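Local coordinates for BH0493 protein (Bacillus halodurans C-125, PDB 2QEE) that binds zinc and is a putative metal-dependent enzyme of the amidohydrolase superfamily, at residues Ser33-Asp45 against Tyr117-Val130. Sequence-based numbering, arbitrary orientation.
Sequences SPNFGEILLWDID and YREYFAKKTSEEQV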
# COMPACT_ATOMS: atom_id res chain seq x y z
N SER C 33 -32.77 -17.18 -1.25
CA SER C 33 -33.40 -18.36 -1.85
C SER C 33 -34.58 -17.82 -2.65
O SER C 33 -35.27 -16.92 -2.19
CB SER C 33 -33.94 -19.27 -0.74
OG SER C 33 -34.31 -20.55 -1.23
N PRO C 34 -34.78 -18.34 -3.86
CA PRO C 34 -35.76 -17.82 -4.79
C PRO C 34 -37.18 -17.92 -4.23
O PRO C 34 -37.99 -17.11 -4.61
CB PRO C 34 -35.56 -18.68 -6.06
CG PRO C 34 -34.82 -19.89 -5.61
CD PRO C 34 -34.00 -19.46 -4.43
N ASN C 35 -37.43 -18.87 -3.32
CA ASN C 35 -38.75 -18.95 -2.65
C ASN C 35 -39.06 -17.75 -1.76
O ASN C 35 -40.22 -17.50 -1.41
CB ASN C 35 -38.96 -20.29 -1.89
CG ASN C 35 -38.06 -20.43 -0.69
OD1 ASN C 35 -36.91 -20.02 -0.74
ND2 ASN C 35 -38.57 -21.06 0.38
N PHE C 36 -38.04 -16.95 -1.41
CA PHE C 36 -38.31 -15.70 -0.67
C PHE C 36 -38.89 -14.62 -1.57
O PHE C 36 -39.20 -13.52 -1.10
CB PHE C 36 -37.04 -15.19 0.04
CG PHE C 36 -36.75 -15.90 1.33
CD1 PHE C 36 -36.66 -17.30 1.39
CD2 PHE C 36 -36.60 -15.16 2.50
CE1 PHE C 36 -36.38 -17.95 2.59
CE2 PHE C 36 -36.31 -15.81 3.72
CZ PHE C 36 -36.20 -17.22 3.76
N GLY C 37 -38.97 -14.89 -2.85
CA GLY C 37 -39.60 -13.96 -3.82
C GLY C 37 -38.80 -12.77 -4.35
O GLY C 37 -37.61 -12.88 -4.63
N GLU C 38 -39.48 -11.63 -4.51
CA GLU C 38 -38.96 -10.43 -5.18
C GLU C 38 -37.68 -9.83 -4.59
O GLU C 38 -37.00 -9.08 -5.30
CB GLU C 38 -40.03 -9.32 -5.24
CG GLU C 38 -41.27 -9.63 -6.10
CD GLU C 38 -40.99 -9.79 -7.60
OE1 GLU C 38 -41.95 -9.66 -8.40
OE2 GLU C 38 -39.82 -10.02 -7.99
N ILE C 39 -37.39 -10.11 -3.33
CA ILE C 39 -36.15 -9.59 -2.72
C ILE C 39 -34.89 -10.22 -3.35
O ILE C 39 -33.81 -9.66 -3.21
CB ILE C 39 -36.01 -9.77 -1.17
CG1 ILE C 39 -36.39 -11.17 -0.73
CG2 ILE C 39 -36.83 -8.73 -0.44
CD1 ILE C 39 -36.02 -11.39 0.75
N LEU C 40 -35.03 -11.38 -3.98
CA LEU C 40 -33.97 -11.89 -4.88
C LEU C 40 -33.94 -11.07 -6.16
O LEU C 40 -34.84 -11.20 -7.04
CB LEU C 40 -34.15 -13.39 -5.19
CG LEU C 40 -33.12 -13.97 -6.18
CD1 LEU C 40 -31.72 -14.03 -5.54
CD2 LEU C 40 -33.49 -15.40 -6.60
N LEU C 41 -32.89 -10.23 -6.30
CA LEU C 41 -32.75 -9.36 -7.47
C LEU C 41 -32.00 -10.09 -8.56
O LEU C 41 -30.98 -10.73 -8.29
CB LEU C 41 -31.96 -8.07 -7.11
CG LEU C 41 -32.60 -7.25 -5.97
CD1 LEU C 41 -31.77 -6.00 -5.72
CD2 LEU C 41 -34.09 -6.84 -6.31
N TRP C 42 -32.51 -9.99 -9.79
CA TRP C 42 -31.85 -10.56 -10.97
C TRP C 42 -32.28 -9.93 -12.25
O TRP C 42 -33.36 -9.34 -12.32
CB TRP C 42 -32.03 -12.07 -11.09
CG TRP C 42 -33.46 -12.63 -11.22
CD1 TRP C 42 -34.36 -12.83 -10.21
CD2 TRP C 42 -34.06 -13.17 -12.41
NE1 TRP C 42 -35.53 -13.43 -10.72
CE2 TRP C 42 -35.37 -13.63 -12.06
CE3 TRP C 42 -33.64 -13.28 -13.74
CZ2 TRP C 42 -36.22 -14.23 -13.00
CZ3 TRP C 42 -34.52 -13.84 -14.70
CH2 TRP C 42 -35.80 -14.31 -14.31
N ASP C 43 -31.42 -10.10 -13.26
CA ASP C 43 -31.52 -9.64 -14.65
C ASP C 43 -30.63 -8.49 -15.01
O ASP C 43 -30.06 -7.85 -14.12
CB ASP C 43 -32.97 -9.43 -15.17
CG ASP C 43 -33.60 -8.10 -14.77
OD1 ASP C 43 -32.92 -7.10 -14.40
OD2 ASP C 43 -34.85 -8.05 -14.83
N ILE C 44 -30.54 -8.21 -16.30
CA ILE C 44 -29.59 -7.17 -16.81
C ILE C 44 -29.89 -5.75 -16.31
O ILE C 44 -28.97 -4.94 -16.11
CB ILE C 44 -29.46 -7.23 -18.34
CG1 ILE C 44 -28.41 -6.28 -18.91
CG2 ILE C 44 -30.87 -6.93 -18.99
CD1 ILE C 44 -26.96 -6.47 -18.37
N ASP C 45 -31.17 -5.40 -16.19
CA ASP C 45 -31.52 -4.10 -15.61
C ASP C 45 -31.07 -3.96 -14.17
O ASP C 45 -30.62 -2.88 -13.77
CB ASP C 45 -33.03 -3.88 -15.72
CG ASP C 45 -33.48 -3.58 -17.14
OD1 ASP C 45 -32.66 -3.28 -18.02
OD2 ASP C 45 -34.70 -3.61 -17.38
N TYR C 117 -30.70 -8.60 -24.90
CA TYR C 117 -30.32 -9.15 -23.60
C TYR C 117 -31.53 -9.27 -22.66
O TYR C 117 -31.72 -10.28 -21.98
CB TYR C 117 -29.15 -8.34 -22.94
CG TYR C 117 -27.93 -8.04 -23.81
CD1 TYR C 117 -27.53 -8.91 -24.85
CD2 TYR C 117 -27.15 -6.88 -23.58
CE1 TYR C 117 -26.40 -8.62 -25.65
CE2 TYR C 117 -26.05 -6.57 -24.35
CZ TYR C 117 -25.67 -7.46 -25.38
OH TYR C 117 -24.61 -7.17 -26.19
N ARG C 118 -32.37 -8.24 -22.67
CA ARG C 118 -33.52 -8.21 -21.80
C ARG C 118 -34.46 -9.36 -22.15
O ARG C 118 -35.03 -9.97 -21.24
CB ARG C 118 -34.23 -6.87 -21.91
CG ARG C 118 -33.51 -5.73 -21.20
CD ARG C 118 -34.02 -4.34 -21.61
NE ARG C 118 -33.43 -3.33 -20.71
CZ ARG C 118 -33.15 -2.07 -21.04
NH1 ARG C 118 -33.44 -1.61 -22.26
NH2 ARG C 118 -32.60 -1.27 -20.13
N GLU C 119 -34.57 -9.67 -23.44
CA GLU C 119 -35.46 -10.78 -23.88
C GLU C 119 -35.11 -12.12 -23.22
O GLU C 119 -35.99 -12.92 -22.93
CB GLU C 119 -35.48 -10.93 -25.40
CG GLU C 119 -36.06 -9.74 -26.18
CD GLU C 119 -35.85 -9.83 -27.71
OE1 GLU C 119 -36.17 -8.84 -28.40
OE2 GLU C 119 -35.35 -10.86 -28.21
N TYR C 120 -33.82 -12.36 -22.98
CA TYR C 120 -33.36 -13.58 -22.36
C TYR C 120 -34.02 -13.78 -21.01
O TYR C 120 -34.46 -14.88 -20.66
CB TYR C 120 -31.82 -13.55 -22.23
CG TYR C 120 -31.23 -14.70 -21.42
CD1 TYR C 120 -30.77 -15.86 -22.03
CD2 TYR C 120 -31.14 -14.61 -20.03
CE1 TYR C 120 -30.24 -16.93 -21.24
CE2 TYR C 120 -30.63 -15.64 -19.26
CZ TYR C 120 -30.16 -16.78 -19.88
OH TYR C 120 -29.68 -17.77 -19.05
N PHE C 121 -34.07 -12.71 -20.23
CA PHE C 121 -34.51 -12.83 -18.82
C PHE C 121 -36.04 -12.86 -18.69
O PHE C 121 -36.56 -13.45 -17.74
CB PHE C 121 -33.95 -11.67 -17.98
CG PHE C 121 -32.44 -11.56 -18.03
CD1 PHE C 121 -31.64 -12.20 -17.07
CD2 PHE C 121 -31.82 -10.80 -19.02
CE1 PHE C 121 -30.24 -12.09 -17.13
CE2 PHE C 121 -30.42 -10.70 -19.08
CZ PHE C 121 -29.63 -11.31 -18.14
N ALA C 122 -36.70 -12.21 -19.65
CA ALA C 122 -38.17 -12.09 -19.71
C ALA C 122 -38.80 -13.47 -19.80
O ALA C 122 -39.91 -13.67 -19.31
CB ALA C 122 -38.60 -11.25 -20.90
N LYS C 123 -38.07 -14.42 -20.37
CA LYS C 123 -38.60 -15.77 -20.54
C LYS C 123 -38.22 -16.81 -19.49
O LYS C 123 -38.34 -18.01 -19.75
CB LYS C 123 -38.35 -16.31 -21.96
CG LYS C 123 -37.01 -16.09 -22.57
CD LYS C 123 -37.23 -15.67 -24.00
CE LYS C 123 -36.30 -16.39 -24.96
NZ LYS C 123 -36.25 -15.67 -26.27
N LYS C 124 -37.81 -16.38 -18.30
CA LYS C 124 -37.37 -17.33 -17.27
C LYS C 124 -38.05 -17.08 -15.94
O LYS C 124 -38.42 -15.94 -15.66
CB LYS C 124 -35.84 -17.22 -17.07
CG LYS C 124 -35.01 -17.45 -18.31
CD LYS C 124 -33.53 -17.53 -17.97
CE LYS C 124 -33.19 -18.91 -17.36
NZ LYS C 124 -31.73 -19.16 -17.51
N THR C 125 -38.15 -18.10 -15.09
CA THR C 125 -38.50 -17.89 -13.70
C THR C 125 -37.24 -17.67 -12.86
O THR C 125 -36.13 -18.00 -13.29
CB THR C 125 -39.18 -19.10 -13.06
OG1 THR C 125 -38.26 -20.21 -13.01
CG2 THR C 125 -40.46 -19.48 -13.83
N SER C 126 -37.45 -17.16 -11.66
CA SER C 126 -36.39 -17.00 -10.65
C SER C 126 -35.68 -18.32 -10.38
O SER C 126 -34.44 -18.38 -10.40
CB SER C 126 -37.04 -16.50 -9.35
OG SER C 126 -37.56 -15.20 -9.58
N GLU C 127 -36.47 -19.38 -10.16
CA GLU C 127 -35.94 -20.71 -9.83
C GLU C 127 -35.05 -21.20 -10.98
O GLU C 127 -33.94 -21.74 -10.74
CB GLU C 127 -37.09 -21.69 -9.55
CG GLU C 127 -37.76 -21.50 -8.19
CD GLU C 127 -38.72 -20.33 -8.15
OE1 GLU C 127 -39.05 -19.75 -9.21
OE2 GLU C 127 -39.17 -19.99 -7.02
N GLU C 128 -35.49 -20.99 -12.21
CA GLU C 128 -34.68 -21.39 -13.39
C GLU C 128 -33.38 -20.59 -13.46
O GLU C 128 -32.33 -21.16 -13.77
CB GLU C 128 -35.46 -21.15 -14.67
CG GLU C 128 -36.60 -22.13 -14.84
CD GLU C 128 -37.49 -21.83 -16.03
OE1 GLU C 128 -37.61 -20.66 -16.47
OE2 GLU C 128 -38.09 -22.81 -16.53
N GLN C 129 -33.47 -19.28 -13.19
CA GLN C 129 -32.27 -18.42 -13.29
C GLN C 129 -31.27 -18.79 -12.22
O GLN C 129 -30.04 -18.78 -12.47
CB GLN C 129 -32.60 -16.92 -13.29
CG GLN C 129 -31.37 -15.99 -13.55
CD GLN C 129 -30.75 -16.13 -14.96
OE1 GLN C 129 -30.99 -17.12 -15.68
NE2 GLN C 129 -29.94 -15.13 -15.37
N VAL C 130 -31.75 -19.03 -11.02
CA VAL C 130 -30.87 -19.53 -9.94
C VAL C 130 -30.16 -20.82 -10.42
O VAL C 130 -28.94 -20.94 -10.29
CB VAL C 130 -31.63 -19.72 -8.58
CG1 VAL C 130 -30.79 -20.46 -7.59
CG2 VAL C 130 -32.02 -18.37 -8.01
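Trp42 lays its indole against Ser126, Lys124 and Gln129 at the turn between helices 114-122 and 126-136. Its CG, between the backbone N and the carbonyl carbon (chi1 61°), turns the indole toward Ser126 and Lys124. NE1 donates to Ser126 OG at 2.9 Å, bent to 145° and with the oxygen tilted out of the ring plane. CH2 meets Lys124 O edge-on at 3.4 Å. Gln129 covers one face, its CB 3.9 Å from the centroid of Trp42's six-membered ring in a CH-pi contact. Cutting Trp42 back to an alanine is likely to open a gap between the turn and Gln129 and to leave Ser126 OG without its indole donor.

Next along the chain, Asp43 and Ile44 lie over one face of Phe121, with Asp43 CA 3.9 Å from the ring centroid and Ile44 N above its centre; this buried N has no hydrogen-bond partner in the model. Beyond it, Asp45 OD1 takes both NE (2.8 Å) and NH2 (2.9 Å) of Arg118, a side-on salt bridge in the guanidinium plane; Asp45 OD2 pairs with Arg74, while Arg118 NH1 reaches Asp78 and Gln115. At the other end Val130 CG2 fits against Leu40 CD2 (3.6 Å) and Pro34 CG (4.0 Å).

Behind this first shell, Lys124 NZ bonds Gln129 OE1 and Tyr120 OH, and Glu362 takes Gln129 NE2, fixing the amide. A Thr125-Glu128 capping box starts helix 126-136 beside Trp42, and Asp43 caps helix 44-48 through Glu46 N.

The loop leaves strand 24-26 through the zinc ligands His28 and His30, consistent with the His-X-His motif after the first barrel strand of amidohydrolase-superfamily enzymes, and packs against the consecutive helices 114-122 and 126-136, with helices 73-86 and 93-104 round its Ile44-Asp45 end.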